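Local atomic coordinates of cell surface protein (Faecalibacterium prausnitzii A2-165, PDB entry 4GT6), a protein that is of unknown function but, as a leucine-rich-repeat cell surface protein, probably binds other proteins outside the cell. Residues F133-L139 with M155-S161; I78-Y84 with K104-F110; G181-I187 with F201-A206. The contacts are given in a common frame with arbitrary orientation. Where two conformers were deposited one is given. Residues are numbered along the deposited sequence.

Interaction 1: F133-L139 with M155-S161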
# COMPACT_ATOMS: atom_id res chain seq x y z
N PHE A 133 -0.25 -10.06 4.23
CA PHE A 133 -0.59 -10.61 2.91
C PHE A 133 0.10 -9.83 1.81
O PHE A 133 -0.40 -9.76 0.69
CB PHE A 133 -2.13 -10.62 2.72
CG PHE A 133 -2.79 -11.57 3.71
CD1 PHE A 133 -2.77 -12.95 3.48
CD2 PHE A 133 -3.37 -11.09 4.88
CE1 PHE A 133 -3.35 -13.83 4.40
CE2 PHE A 133 -3.94 -11.98 5.81
CZ PHE A 133 -3.88 -13.35 5.58
N HIS A 134 1.24 -9.21 2.13
CA HIS A 134 2.03 -8.42 1.19
C HIS A 134 2.45 -9.32 0.00
O HIS A 134 2.99 -10.40 0.23
CB HIS A 134 3.24 -7.81 1.93
CG HIS A 134 4.10 -6.85 1.16
ND1 HIS A 134 5.09 -6.12 1.81
CD2 HIS A 134 4.13 -6.55 -0.16
CE1 HIS A 134 5.67 -5.40 0.87
NE2 HIS A 134 5.14 -5.62 -0.33
N HIS A 135 2.18 -8.89 -1.25
CA HIS A 135 2.51 -9.64 -2.48
C HIS A 135 1.76 -10.99 -2.60
O HIS A 135 2.26 -11.92 -3.25
CB HIS A 135 4.03 -9.85 -2.65
CG HIS A 135 4.68 -8.78 -3.48
ND1 HIS A 135 4.49 -8.72 -4.86
CD2 HIS A 135 5.47 -7.75 -3.11
CE1 HIS A 135 5.18 -7.67 -5.27
NE2 HIS A 135 5.79 -7.05 -4.26
N CYS A 136 0.54 -11.09 -2.02
CA CYS A 136 -0.34 -12.22 -2.25
C CYS A 136 -1.12 -11.86 -3.51
O CYS A 136 -2.28 -11.46 -3.47
CB CYS A 136 -1.22 -12.50 -1.05
SG CYS A 136 -0.29 -13.25 0.33
N GLU A 137 -0.41 -11.99 -4.64
CA GLU A 137 -0.79 -11.54 -5.98
C GLU A 137 -1.99 -12.22 -6.60
O GLU A 137 -2.46 -11.75 -7.64
CB GLU A 137 0.42 -11.69 -6.92
CG GLU A 137 1.63 -10.89 -6.44
CD GLU A 137 2.86 -11.00 -7.32
OE1 GLU A 137 2.73 -11.47 -8.47
OE2 GLU A 137 3.94 -10.56 -6.88
N GLU A 138 -2.49 -13.31 -6.02
CA GLU A 138 -3.66 -13.97 -6.58
C GLU A 138 -4.90 -13.91 -5.66
O GLU A 138 -5.95 -14.39 -6.06
CB GLU A 138 -3.33 -15.42 -6.97
CG GLU A 138 -2.55 -15.43 -8.27
CD GLU A 138 -2.33 -16.82 -8.85
OE1 GLU A 138 -3.26 -17.65 -8.81
OE2 GLU A 138 -1.22 -17.05 -9.39
N LEU A 139 -4.82 -13.29 -4.47
CA LEU A 139 -6.03 -13.10 -3.64
C LEU A 139 -7.02 -12.22 -4.44
O LEU A 139 -6.58 -11.18 -4.93
CB LEU A 139 -5.70 -12.41 -2.30
CG LEU A 139 -4.97 -13.21 -1.25
CD1 LEU A 139 -4.71 -12.33 -0.02
CD2 LEU A 139 -5.77 -14.47 -0.85
N MSE A 155 -0.45 -4.33 4.64
CA MSE A 155 -1.15 -5.61 4.74
C MSE A 155 -1.44 -6.24 3.38
O MSE A 155 -1.19 -7.45 3.25
CB MSE A 155 -2.45 -5.52 5.55
CG MSE A 155 -3.22 -6.88 5.60
SE MSE A 155 -4.66 -6.83 6.86
CE MSE A 155 -3.57 -6.30 8.28
N PHE A 156 -1.92 -5.49 2.39
CA PHE A 156 -2.20 -6.05 1.08
C PHE A 156 -1.41 -5.36 0.00
O PHE A 156 -1.84 -5.39 -1.15
CB PHE A 156 -3.70 -5.96 0.75
CG PHE A 156 -4.59 -6.70 1.73
CD1 PHE A 156 -4.65 -8.09 1.72
CD2 PHE A 156 -5.36 -6.00 2.65
CE1 PHE A 156 -5.46 -8.78 2.64
CE2 PHE A 156 -6.20 -6.69 3.55
CZ PHE A 156 -6.22 -8.06 3.55
N SER A 157 -0.23 -4.81 0.33
CA SER A 157 0.56 -4.18 -0.72
C SER A 157 0.84 -5.17 -1.87
O SER A 157 1.23 -6.31 -1.60
CB SER A 157 1.89 -3.65 -0.18
OG SER A 157 1.68 -2.72 0.86
N TYR A 158 0.62 -4.72 -3.13
CA TYR A 158 0.91 -5.50 -4.35
C TYR A 158 0.12 -6.81 -4.44
O TYR A 158 0.54 -7.77 -5.12
CB TYR A 158 2.44 -5.72 -4.53
CG TYR A 158 3.17 -4.41 -4.44
CD1 TYR A 158 2.97 -3.41 -5.40
CD2 TYR A 158 3.96 -4.10 -3.34
CE1 TYR A 158 3.57 -2.16 -5.28
CE2 TYR A 158 4.58 -2.85 -3.21
CZ TYR A 158 4.39 -1.90 -4.20
OH TYR A 158 4.99 -0.66 -4.10
N CYS A 159 -1.09 -6.80 -3.88
CA CYS A 159 -2.02 -7.90 -4.11
C CYS A 159 -2.71 -7.55 -5.42
O CYS A 159 -3.78 -6.94 -5.44
CB CYS A 159 -2.99 -8.07 -2.95
SG CYS A 159 -2.21 -8.78 -1.48
N TYR A 160 -2.02 -7.88 -6.54
CA TYR A 160 -2.41 -7.46 -7.90
C TYR A 160 -3.78 -7.91 -8.39
O TYR A 160 -4.31 -7.28 -9.31
CB TYR A 160 -1.38 -7.93 -8.93
CG TYR A 160 0.01 -7.37 -8.70
CD1 TYR A 160 0.21 -6.01 -8.48
CD2 TYR A 160 1.13 -8.19 -8.79
CE1 TYR A 160 1.49 -5.49 -8.29
CE2 TYR A 160 2.42 -7.68 -8.60
CZ TYR A 160 2.59 -6.33 -8.34
OH TYR A 160 3.86 -5.82 -8.19
N SER A 161 -4.34 -8.97 -7.81
CA SER A 161 -5.66 -9.48 -8.22
C SER A 161 -6.78 -9.04 -7.30
O SER A 161 -7.94 -9.34 -7.58
CB SER A 161 -5.66 -11.01 -8.25
OG SER A 161 -4.65 -11.46 -9.12
O HOH W 1 -4.10 -10.20 -5.18

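Interaction 2: I78-Y84 with K104-F110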
# COMPACT_ATOMS: atom_id res chain seq x y z
N ILE A 78 -1.24 -17.65 14.36
CA ILE A 78 -0.27 -17.93 13.31
C ILE A 78 0.86 -16.93 13.56
O ILE A 78 0.62 -15.71 13.57
CB ILE A 78 -0.85 -17.88 11.87
CG1 ILE A 78 -1.91 -18.99 11.69
CG2 ILE A 78 0.32 -18.09 10.84
CD1 ILE A 78 -2.75 -18.85 10.44
N GLY A 79 2.05 -17.45 13.79
CA GLY A 79 3.22 -16.62 14.09
C GLY A 79 3.70 -15.76 12.94
O GLY A 79 3.27 -15.93 11.79
N SER A 80 4.61 -14.83 13.26
CA SER A 80 5.16 -13.95 12.24
C SER A 80 5.97 -14.76 11.22
O SER A 80 6.63 -15.76 11.59
CB SER A 80 6.03 -12.86 12.86
OG SER A 80 7.15 -13.41 13.53
N ASN A 81 5.89 -14.36 9.94
CA ASN A 81 6.62 -15.00 8.83
C ASN A 81 6.42 -16.52 8.79
O ASN A 81 7.28 -17.22 8.24
CB ASN A 81 8.14 -14.67 8.97
CG ASN A 81 8.44 -13.18 8.84
OD1 ASN A 81 8.21 -12.39 9.76
ND2 ASN A 81 8.90 -12.77 7.66
N ALA A 82 5.28 -17.03 9.32
CA ALA A 82 5.06 -18.50 9.38
C ALA A 82 5.09 -19.16 8.00
O ALA A 82 5.53 -20.30 7.90
CB ALA A 82 3.74 -18.82 10.07
N PHE A 83 4.60 -18.48 6.96
CA PHE A 83 4.56 -19.06 5.60
C PHE A 83 5.20 -18.07 4.63
O PHE A 83 4.87 -18.04 3.45
CB PHE A 83 3.10 -19.41 5.19
CG PHE A 83 2.49 -20.45 6.09
CD1 PHE A 83 2.70 -21.81 5.85
CD2 PHE A 83 1.74 -20.07 7.21
CE1 PHE A 83 2.17 -22.77 6.72
CE2 PHE A 83 1.20 -21.04 8.07
CZ PHE A 83 1.44 -22.37 7.83
N TYR A 84 6.14 -17.28 5.13
CA TYR A 84 6.84 -16.29 4.32
C TYR A 84 7.52 -16.97 3.12
O TYR A 84 8.24 -17.98 3.28
CB TYR A 84 7.89 -15.60 5.20
CG TYR A 84 8.73 -14.55 4.51
CD1 TYR A 84 8.32 -13.22 4.47
CD2 TYR A 84 9.97 -14.87 3.96
CE1 TYR A 84 9.12 -12.23 3.90
CE2 TYR A 84 10.77 -13.90 3.37
CZ TYR A 84 10.35 -12.58 3.37
OH TYR A 84 11.15 -11.60 2.84
N LYS A 104 -5.30 -14.51 15.79
CA LYS A 104 -4.18 -13.59 15.57
C LYS A 104 -3.29 -14.09 14.45
O LYS A 104 -2.97 -15.28 14.43
CB LYS A 104 -3.38 -13.47 16.87
CG LYS A 104 -2.16 -12.54 16.78
CD LYS A 104 -1.56 -12.28 18.16
CE LYS A 104 -0.38 -11.33 18.06
NZ LYS A 104 0.20 -11.00 19.39
N ILE A 105 -2.91 -13.20 13.52
CA ILE A 105 -2.00 -13.53 12.42
C ILE A 105 -0.82 -12.55 12.53
O ILE A 105 -1.04 -11.33 12.57
CB ILE A 105 -2.71 -13.50 11.02
CG1 ILE A 105 -3.81 -14.60 10.94
CG2 ILE A 105 -1.67 -13.70 9.86
CD1 ILE A 105 -4.70 -14.49 9.70
N GLY A 106 0.40 -13.09 12.62
CA GLY A 106 1.62 -12.31 12.83
C GLY A 106 2.09 -11.53 11.61
O GLY A 106 1.59 -11.72 10.50
N ARG A 107 3.13 -10.69 11.81
CA ARG A 107 3.68 -9.87 10.72
C ARG A 107 4.17 -10.76 9.60
O ARG A 107 4.77 -11.79 9.90
CB ARG A 107 4.90 -9.06 11.24
CG ARG A 107 4.58 -8.08 12.35
CD ARG A 107 5.76 -7.18 12.66
NE ARG A 107 6.92 -7.91 13.13
CZ ARG A 107 8.09 -7.35 13.39
NH1 ARG A 107 8.27 -6.04 13.20
NH2 ARG A 107 9.10 -8.08 13.84
N GLN A 108 3.97 -10.36 8.33
CA GLN A 108 4.51 -11.05 7.15
C GLN A 108 4.17 -12.56 7.13
O GLN A 108 4.90 -13.34 6.50
CB GLN A 108 6.04 -10.86 7.16
CG GLN A 108 6.47 -9.38 7.03
CD GLN A 108 7.97 -9.21 6.80
OE1 GLN A 108 8.76 -10.17 6.88
NE2 GLN A 108 8.38 -7.99 6.50
N ALA A 109 3.04 -12.97 7.80
CA ALA A 109 2.74 -14.42 7.91
C ALA A 109 2.60 -15.09 6.54
O ALA A 109 3.06 -16.22 6.38
CB ALA A 109 1.50 -14.65 8.74
N PHE A 110 2.04 -14.38 5.55
CA PHE A 110 1.86 -14.95 4.20
C PHE A 110 2.50 -14.04 3.17
O PHE A 110 2.12 -14.06 2.00
CB PHE A 110 0.37 -15.18 3.90
CG PHE A 110 -0.24 -16.18 4.85
CD1 PHE A 110 -0.15 -17.55 4.58
CD2 PHE A 110 -0.87 -15.77 6.02
CE1 PHE A 110 -0.69 -18.49 5.46
CE2 PHE A 110 -1.42 -16.71 6.90
CZ PHE A 110 -1.30 -18.07 6.63

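Interaction 3: G181-I187 with F201-A206. With EDO (1,2-ethanediol), chain H; EDO (1,2-ethanediol), chain G.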
# COMPACT_ATOMS: atom_id res chain seq x y z
N GLY A 181 -1.02 -0.66 -4.79
CA GLY A 181 -0.88 -1.54 -5.95
C GLY A 181 -1.91 -2.63 -6.13
O GLY A 181 -1.72 -3.51 -6.96
N THR A 182 -3.04 -2.54 -5.41
CA THR A 182 -4.11 -3.53 -5.52
C THR A 182 -5.01 -3.23 -6.72
O THR A 182 -4.94 -2.15 -7.31
CB THR A 182 -4.92 -3.62 -4.21
OG1 THR A 182 -5.51 -2.34 -3.95
CG2 THR A 182 -4.07 -4.09 -3.03
N ALA A 183 -5.89 -4.17 -7.06
CA ALA A 183 -6.81 -4.04 -8.20
C ALA A 183 -8.18 -3.53 -7.76
O ALA A 183 -9.15 -3.74 -8.48
CB ALA A 183 -6.96 -5.40 -8.89
N LEU A 184 -8.27 -2.84 -6.58
CA LEU A 184 -9.57 -2.36 -6.06
C LEU A 184 -10.32 -1.53 -7.09
O LEU A 184 -9.74 -0.58 -7.64
CB LEU A 184 -9.34 -1.49 -4.80
CG LEU A 184 -8.83 -2.22 -3.55
CD1 LEU A 184 -8.55 -1.20 -2.44
CD2 LEU A 184 -9.86 -3.29 -3.08
N THR A 185 -11.58 -1.88 -7.37
CA THR A 185 -12.41 -1.11 -8.33
C THR A 185 -13.24 -0.08 -7.55
O THR A 185 -13.73 0.90 -8.10
CB THR A 185 -13.28 -2.07 -9.16
OG1 THR A 185 -13.96 -2.97 -8.28
CG2 THR A 185 -12.45 -2.89 -10.13
N GLN A 186 -13.41 -0.33 -6.25
CA GLN A 186 -14.11 0.54 -5.33
C GLN A 186 -13.53 0.41 -3.93
O GLN A 186 -12.93 -0.62 -3.59
CB GLN A 186 -15.63 0.27 -5.29
CG GLN A 186 -16.03 -1.10 -4.69
CD GLN A 186 -15.60 -2.26 -5.56
OE1 GLN A 186 -15.89 -2.30 -6.76
NE2 GLN A 186 -14.80 -3.17 -5.00
N ILE A 187 -13.71 1.49 -3.14
CA ILE A 187 -13.30 1.63 -1.74
C ILE A 187 -14.47 2.15 -0.91
O ILE A 187 -15.10 3.13 -1.32
CB ILE A 187 -12.09 2.62 -1.59
CG1 ILE A 187 -10.81 2.15 -2.28
CG2 ILE A 187 -11.81 2.94 -0.13
CD1 ILE A 187 -9.84 3.34 -2.46
N PHE A 201 -3.62 4.01 -0.48
CA PHE A 201 -4.27 3.72 -1.75
C PHE A 201 -3.43 4.17 -2.96
O PHE A 201 -3.96 4.34 -4.06
CB PHE A 201 -5.68 4.37 -1.78
CG PHE A 201 -6.57 3.78 -0.71
CD1 PHE A 201 -7.07 2.49 -0.83
CD2 PHE A 201 -6.86 4.50 0.45
CE1 PHE A 201 -7.88 1.94 0.17
CE2 PHE A 201 -7.68 3.95 1.45
CZ PHE A 201 -8.19 2.68 1.30
N SER A 202 -2.10 4.24 -2.80
CA SER A 202 -1.23 4.58 -3.93
C SER A 202 -1.23 3.41 -4.94
O SER A 202 -1.52 2.26 -4.57
CB SER A 202 0.18 4.90 -3.47
OG SER A 202 0.80 3.73 -2.93
N GLU A 203 -1.02 3.72 -6.24
CA GLU A 203 -0.98 2.72 -7.31
C GLU A 203 -2.26 1.83 -7.38
O GLU A 203 -2.17 0.66 -7.72
CB GLU A 203 0.29 1.83 -7.16
CG GLU A 203 1.59 2.60 -7.29
CD GLU A 203 2.79 1.69 -7.12
OE1 GLU A 203 3.04 0.87 -8.02
OE2 GLU A 203 3.43 1.73 -6.05
N CYS A 204 -3.43 2.39 -7.07
CA CYS A 204 -4.68 1.63 -7.22
C CYS A 204 -5.22 1.95 -8.61
O CYS A 204 -6.12 2.78 -8.78
CB CYS A 204 -5.66 1.96 -6.10
SG CYS A 204 -5.20 1.20 -4.51
N PHE A 205 -4.63 1.29 -9.61
CA PHE A 205 -4.87 1.57 -11.03
C PHE A 205 -6.30 1.36 -11.54
O PHE A 205 -6.65 1.96 -12.55
CB PHE A 205 -3.92 0.73 -11.92
CG PHE A 205 -2.44 0.82 -11.63
CD1 PHE A 205 -1.89 1.98 -11.05
CD2 PHE A 205 -1.58 -0.21 -11.98
CE1 PHE A 205 -0.52 2.06 -10.79
CE2 PHE A 205 -0.20 -0.13 -11.71
CZ PHE A 205 0.32 1.00 -11.11
N ALA A 206 -7.08 0.49 -10.89
CA ALA A 206 -8.45 0.14 -11.34
C ALA A 206 -9.56 0.87 -10.56
O ALA A 206 -10.73 0.59 -10.80
CB ALA A 206 -8.65 -1.37 -11.19
C1 EDO H . -4.66 -3.45 -11.03
O1 EDO H . -4.83 -2.67 -12.18
C2 EDO H . -3.42 -2.98 -10.23
O2 EDO H . -3.54 -1.61 -9.82
C1 EDO G . 5.38 4.39 -4.16
O1 EDO G . 5.60 4.37 -2.76
C2 EDO G . 3.86 4.53 -4.42
O2 EDO G . 3.20 3.37 -3.98

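Interaction 1: F133-L139 with M155-S161
Two successive turns of a BspA-type leucine-rich-repeat solenoid meet here, each through the same loop, which holds a Phe, a Cys and a type II beta turn. The beta turns run from Phe133 to Cys136 and from Phe156 to Cys159. Their backbones are joined by two hydrogen bonds, Phe133 N to Met155 O (2.9 Å) and His135 N to Ser157 O (2.8 Å). His135 and Tyr158 fill the equivalent place in their beta turns, and both have positive phi.

Inside the solenoid, Phe133 and Phe156 lie with ring planes only 14° apart, but slid so far that they barely overlap. Phe133 CB touches Phe156 CD1 at 3.7 Å. On the other side of Phe133, the ring of Phe110 from the preceding repeat continues this row.

The outer side carries an aromatic cluster of His134, His135, Tyr158 and Tyr160. Tyr158 CB sits over the face of the His135 ring, a CH-pi contact at 3.5 Å to the centroid. His135 ND1 donates to Glu137 OE2 (2.8 Å), and Glu131 takes the hydrogen bond of His134.

In the type I beta turn from Cys136 to Leu139, Glu137 O accepts from Ser161 OG at 2.7 Å. A water is bound between the loops: it donates to Cys136 O (2.8 Å) and Leu139 O (2.7 Å) and accepts from Ser161 N (2.9 Å).

Interaction 2: I78-Y84 with K104-F110
Lys104 begins the second segment on a short parallel strand of the leucine-rich-repeat solenoid, one repeat after Ile78. Its carbonyl O accepts from Ile78 N at 2.9 Å. Ile105 pairs with Ile78 in a parallel beta bridge, CA to CA 4.8 Å. The two side chains lie on the same face of the sheet, with Ile78 CD1 4.4 Å from Ile105 CG1.

At Gly106 the chain leaves the strand. Its N donates to Ile78 O (2.8 Å), and its CA comes within 3.9 Å of Ser80 N. A side chain here would run into the backbone of Gly79 and Ser80. Gly106 also opens a type II beta turn that ends at Ala109, beside the matching turn from Gly79 to Ala82.

Arg107 O accepts from Asn81 N at 2.8 Å and also lies 3.2 Å from Ser80 CA, a CA-H...O contact. Gln108, at the positive-phi position of its turn, faces Asn81 at the same position of the other. Asn81 ND2 donates to Gln108 OE1 at 2.7 Å, while Gln108 NE2 turns to Glu131 in the next repeat.

Ala109 O takes the hydrogen bond of Phe83 N (2.8 Å), and Ala109 CB reaches Ile78 CG2 at 4.2 Å. Phe110 completes the segment inside the solenoid. Its ring is nearly parallel to that of Phe83, at 6°, but slid aside with centroids 5.2 Å apart. Phe59 and Phe133 extend the row in the flanking repeats. Phe83 CD2 and Phe110 CE1 are the closest atoms of their two side chains, 3.4 Å apart.

Interaction 3: G181-I187 with F201-A206
A 1,2-ethanediol molecule links the two segments: its O2 donates to Thr182 O (2.9 Å) and accepts from Phe205 N (3.1 Å). The molecule probably comes from the crystallisation liquor. Gly181 N also donates directly to Ser202 O (3.0 Å). A second ethanediol donates from O2 to Glu203 OE2 (2.7 Å).

Gly181 has a positive phi of 71°. Its bare CA lies 3.1 Å from Glu203 O, a CA-H...O contact. Thr182 OG1 bonds back to Phe179 O, just before the segment.

These loops belong to consecutive turns of the leucine-rich-repeat solenoid. Segment 181-187 runs onto strand 186-189, which pairs in parallel with strand 209-212, and segment 201-206 is the loop leading toward that partner strand. Phe201 is the core aromatic of its turn, and its ring meets that of Phe179 from the repeat before, nearly parallel. Two aliphatic side chains of 181-187 pack on Phe201 in different ways. Leu184 CD1 lies at the ring edge, 4.1 Å from Phe201 CE1. Ile187 CD1 sits over one face of the Phe201 ring in a CH-pi contact, 3.7 Å from the centroid.

Ala206 meets the residues just before strand 186-189. Ala206 CB is 3.6 Å from Ala183 O, and Thr185 CA makes a CA-H...O contact with Ala206 O at 3.4 Å.

Along the chain and the solenoid, interaction 2 comes first, then 1, then 3. Each joins loops of neighbouring repeats; in interaction 3 the segments only partly correspond. Interaction 2 includes the parallel pairing of strands 77-78 and 104-105 in a mixed sheet. Interaction 3 reaches the separate parallel pair 186-189 and 209-212. Interaction 1 is made by loops. Its centre is about 14 Å from that of interaction 2 and about 11 Å from that of interaction 3, and it touches both. The centres of interactions 2 and 3 are about 24 Å apart, their nearest atoms about 13 Å. All belong to the leucine-rich-repeat part of a longer cell surface protein, with a putative protein-binding role.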